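Local coordinates for adenosylmethionine-8-amino-7-oxononanoate aminotransferase (Methanocaldococcus jannaschii, PDB 6ZHK), which probably transfers an amino group from S-adenosylmethionine to 8-amino-7-oxononanoate in biotin biosynthesis, using pyridoxal 5'-phosphate as cofactor, at residues A[181-186]-A[222-227]. Residues are numbered along the deposited sequence; the frame is centred on the assembly and turned at random.
Sequences KGYHAN and EKHAEE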
ATOM      1  N   LYS A 181       1.628 -11.836  18.398  1.00 18.48           N
ATOM      2  CA  LYS A 181       2.786 -11.832  19.265  1.00 14.93           C
ATOM      3  C   LYS A 181       3.872 -12.790  18.770  1.00 13.56           C
ATOM      4  O   LYS A 181       3.625 -13.802  18.117  1.00 13.49           O
ATOM      5  CB  LYS A 181       2.346 -12.113  20.713  1.00 19.78           C
ATOM      6  CG  LYS A 181       1.289 -11.166  21.268  1.00 21.50           C
ATOM      7  CD  LYS A 181       1.797  -9.719  21.231  1.00 25.42           C
ATOM      8  CE  LYS A 181       0.871  -8.683  21.881  1.00 30.22           C
ATOM      9  NZ  LYS A 181      -0.472  -8.697  21.247  1.00 27.61           N
ATOM     10  N   GLY A 182       5.101 -12.544  19.210  1.00 13.53           N
ATOM     11  CA  GLY A 182       6.214 -13.403  18.819  1.00 13.87           C
ATOM     12  C   GLY A 182       7.372 -13.183  19.786  1.00 18.07           C
ATOM     13  O   GLY A 182       7.144 -12.839  20.934  1.00 18.58           O
ATOM     14  N   TYR A 183       8.608 -13.331  19.300  1.00 15.64           N
ATOM     15  CA  TYR A 183       9.810 -13.210  20.113  1.00 17.06           C
ATOM     16  C   TYR A 183      10.747 -12.178  19.496  1.00 18.74           C
ATOM     17  O   TYR A 183      10.957 -12.172  18.271  1.00 19.75           O
ATOM     18  CB  TYR A 183      10.543 -14.547  20.105  1.00 18.78           C
ATOM     19  CG  TYR A 183       9.639 -15.646  20.630  1.00 18.89           C
ATOM     20  CD1 TYR A 183       9.408 -15.748  22.001  1.00 21.22           C
ATOM     21  CD2 TYR A 183       8.979 -16.524  19.782  1.00 20.21           C
ATOM     22  CE1 TYR A 183       8.544 -16.702  22.513  1.00 23.97           C
ATOM     23  CE2 TYR A 183       8.115 -17.508  20.280  1.00 20.34           C
ATOM     24  CZ  TYR A 183       7.919 -17.597  21.657  1.00 23.96           C
ATOM     25  OH  TYR A 183       7.077 -18.484  22.248  1.00 25.49           O
ATOM     26  N   HIS A 184      11.340 -11.320  20.327  1.00 18.16           N
ATOM     27  CA  HIS A 184      12.266 -10.368  19.726  1.00 18.83           C
ATOM     28  C   HIS A 184      13.609 -10.536  20.415  1.00 20.66           C
ATOM     29  O   HIS A 184      13.663 -10.393  21.631  1.00 21.87           O
ATOM     30  CB  HIS A 184      11.803  -8.948  20.002  1.00 18.75           C
ATOM     31  CG  HIS A 184      10.664  -8.539  19.162  1.00 21.95           C
ATOM     32  ND1 HIS A 184       9.358  -8.724  19.574  1.00 20.56           N
ATOM     33  CD2 HIS A 184      10.617  -7.995  17.931  1.00 17.63           C
ATOM     34  CE1 HIS A 184       8.551  -8.254  18.625  1.00 20.25           C
ATOM     35  NE2 HIS A 184       9.291  -7.813  17.633  1.00 20.57           N
ATOM     36  N   ALA A 185      14.650 -10.868  19.643  1.00 21.01           N
ATOM     37  CA  ALA A 185      15.988 -10.883  20.196  1.00 20.92           C
ATOM     38  C   ALA A 185      16.478  -9.449  20.443  1.00 24.37           C
ATOM     39  O   ALA A 185      15.912  -8.467  19.934  1.00 21.87           O
ATOM     40  CB  ALA A 185      16.894 -11.599  19.269  1.00 17.66           C
ATOM     41  N   ASN A 186      17.585  -9.333  21.203  1.00 21.66           N
ATOM     42  CA  ASN A 186      18.137  -8.010  21.426  1.00 25.90           C
ATOM     43  C   ASN A 186      18.751  -7.509  20.129  1.00 27.80           C
ATOM     44  O   ASN A 186      19.221  -8.305  19.314  1.00 25.77           O
ATOM     45  CB  ASN A 186      19.184  -7.959  22.538  1.00 30.48           C
ATOM     46  CG  ASN A 186      18.552  -8.192  23.888  1.00 35.82           C
ATOM     47  OD1 ASN A 186      17.539  -7.568  24.222  1.00 37.46           O
ATOM     48  ND2 ASN A 186      19.148  -9.099  24.648  1.00 33.97           N
ATOM     49  N   GLU A 222      16.504 -21.980  17.749  1.00 22.86           N
ATOM     50  CA  GLU A 222      16.519 -23.380  18.134  1.00 23.93           C
ATOM     51  C   GLU A 222      15.393 -23.674  19.129  1.00 22.17           C
ATOM     52  O   GLU A 222      14.742 -24.705  19.030  1.00 26.26           O
ATOM     53  CB  GLU A 222      17.872 -23.727  18.761  1.00 22.74           C
ATOM     54  CG  GLU A 222      19.007 -23.663  17.763  1.00 22.99           C
ATOM     55  CD  GLU A 222      20.391 -23.760  18.368  1.00 24.56           C
ATOM     56  OE1 GLU A 222      20.551 -23.378  19.561  1.00 25.75           O
ATOM     57  OE2 GLU A 222      21.301 -24.192  17.636  1.00 27.63           O
ATOM     58  N   LYS A 223      15.179 -22.800  20.076  1.00 19.49           N
ATOM     59  CA  LYS A 223      14.171 -23.021  21.097  1.00 23.41           C
ATOM     60  C   LYS A 223      12.751 -22.961  20.526  1.00 21.46           C
ATOM     61  O   LYS A 223      11.957 -23.817  20.879  1.00 19.47           O
ATOM     62  CB  LYS A 223      14.272 -21.993  22.232  1.00 22.69           C
ATOM     63  CG  LYS A 223      13.282 -22.191  23.378  1.00 27.05           C
ATOM     64  CD  LYS A 223      13.493 -21.102  24.396  1.00 30.78           C
ATOM     65  CE  LYS A 223      12.855 -21.318  25.755  1.00 36.79           C
ATOM     66  NZ  LYS A 223      13.292 -20.219  26.652  1.00 41.51           N
ATOM     67  N   HIS A 224      12.458 -22.028  19.603  1.00 20.49           N
ATOM     68  CA  HIS A 224      11.062 -21.789  19.234  1.00 19.85           C
ATOM     69  C   HIS A 224      10.727 -22.247  17.810  1.00 22.68           C
ATOM     70  O   HIS A 224       9.620 -22.006  17.358  1.00 20.90           O
ATOM     71  CB  HIS A 224      10.734 -20.312  19.404  1.00 18.56           C
ATOM     72  CG  HIS A 224      10.857 -19.891  20.833  1.00 22.97           C
ATOM     73  ND1 HIS A 224       9.986 -20.389  21.804  1.00 22.27           N
ATOM     74  CD2 HIS A 224      11.702 -19.037  21.448  1.00 20.36           C
ATOM     75  CE1 HIS A 224      10.297 -19.856  22.970  1.00 24.80           C
ATOM     76  NE2 HIS A 224      11.341 -19.003  22.783  1.00 23.20           N
ATOM     77  N   ALA A 225      11.672 -22.894  17.114  1.00 20.48           N
ATOM     78  CA  ALA A 225      11.574 -23.330  15.734  1.00 19.52           C
ATOM     79  C   ALA A 225      10.206 -23.925  15.357  1.00 21.14           C
ATOM     80  O   ALA A 225       9.644 -23.533  14.326  1.00 19.71           O
ATOM     81  CB  ALA A 225      12.727 -24.285  15.425  1.00 19.04           C
ATOM     82  N   GLU A 226       9.675 -24.853  16.186  1.00 17.69           N
ATOM     83  CA  GLU A 226       8.513 -25.611  15.738  1.00 17.64           C
ATOM     84  C   GLU A 226       7.249 -24.783  16.001  1.00 18.01           C
ATOM     85  O   GLU A 226       6.168 -25.212  15.648  1.00 18.36           O
ATOM     86  CB  GLU A 226       8.430 -26.989  16.422  1.00 22.54           C
ATOM     87  CG  GLU A 226       9.587 -27.902  15.964  1.00 26.12           C
ATOM     88  CD  GLU A 226       9.648 -29.335  16.488  1.00 31.51           C
ATOM     89  OE1 GLU A 226       8.606 -29.975  16.640  1.00 32.73           O
ATOM     90  OE2 GLU A 226      10.760 -29.816  16.761  1.00 36.59           O
ATOM     91  N   GLU A 227       7.386 -23.608  16.606  1.00 17.52           N
ATOM     92  CA  GLU A 227       6.208 -22.770  16.838  1.00 20.66           C
ATOM     93  C   GLU A 227       6.260 -21.479  16.036  1.00 19.46           C
ATOM     94  O   GLU A 227       5.429 -20.574  16.241  1.00 16.84           O
ATOM     95  CB  GLU A 227       5.988 -22.455  18.320  1.00 24.31           C
ATOM     96  CG  GLU A 227       6.957 -21.479  18.944  1.00 31.17           C
ATOM     97  CD  GLU A 227       6.921 -21.450  20.480  1.00 42.29           C
ATOM     98  OE1 GLU A 227       6.061 -20.744  21.029  1.00 49.81           O
ATOM     99  OE2 GLU A 227       7.772 -22.125  21.144  1.00 38.84           O
TER
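Tyr183 and His224 form a face-to-face stack, the two planes 12° apart and the ring centroids 3.8 Å from each other. The CB of Tyr183 turns toward the 222-227 segment, and CG stands anti to the carbonyl carbon (chi1 -58°), which carries the ring out from the strand to the histidine. CG itself meets His224 only loosely, at CD2. Farther along, CD1 and CE1 pass over His224 NE2, while CD2 and CE2 lie nearest His224 CG, over the same face of the imidazole. The rings close up toward the phenol end, where Tyr183 CZ is 3.5 Å from His224 ND1. At the tip, Tyr183 OH donates a hydrogen bond of 2.8 Å to Glu227 OE1, which sits near the plane of the phenol ring but is approached from above the carboxylate plane. The contact joins strand 183-185, at one edge of the mixed seven-stranded sheet of this class-III aminotransferase, to helix 211-224 and the 3-10 segment that follows it, ahead of strand 228-234. Strand 147-151 separates the two strands in the sheet. The second carboxylate oxygen holds the stacked ring in turn: His224 ND1 donates to Glu227 OE2 across 2.9 Å, nearly straight at 172° and in the imidazole plane, though this oxygen too is met from above the carboxylate plane; the bond helps to set the rotation of the imidazole. An alanine in place of Tyr183 would probably leave Glu227 OE1 without this donor and one imidazole face without its cover. Against the opposite face of His224 packs CG of Lys223.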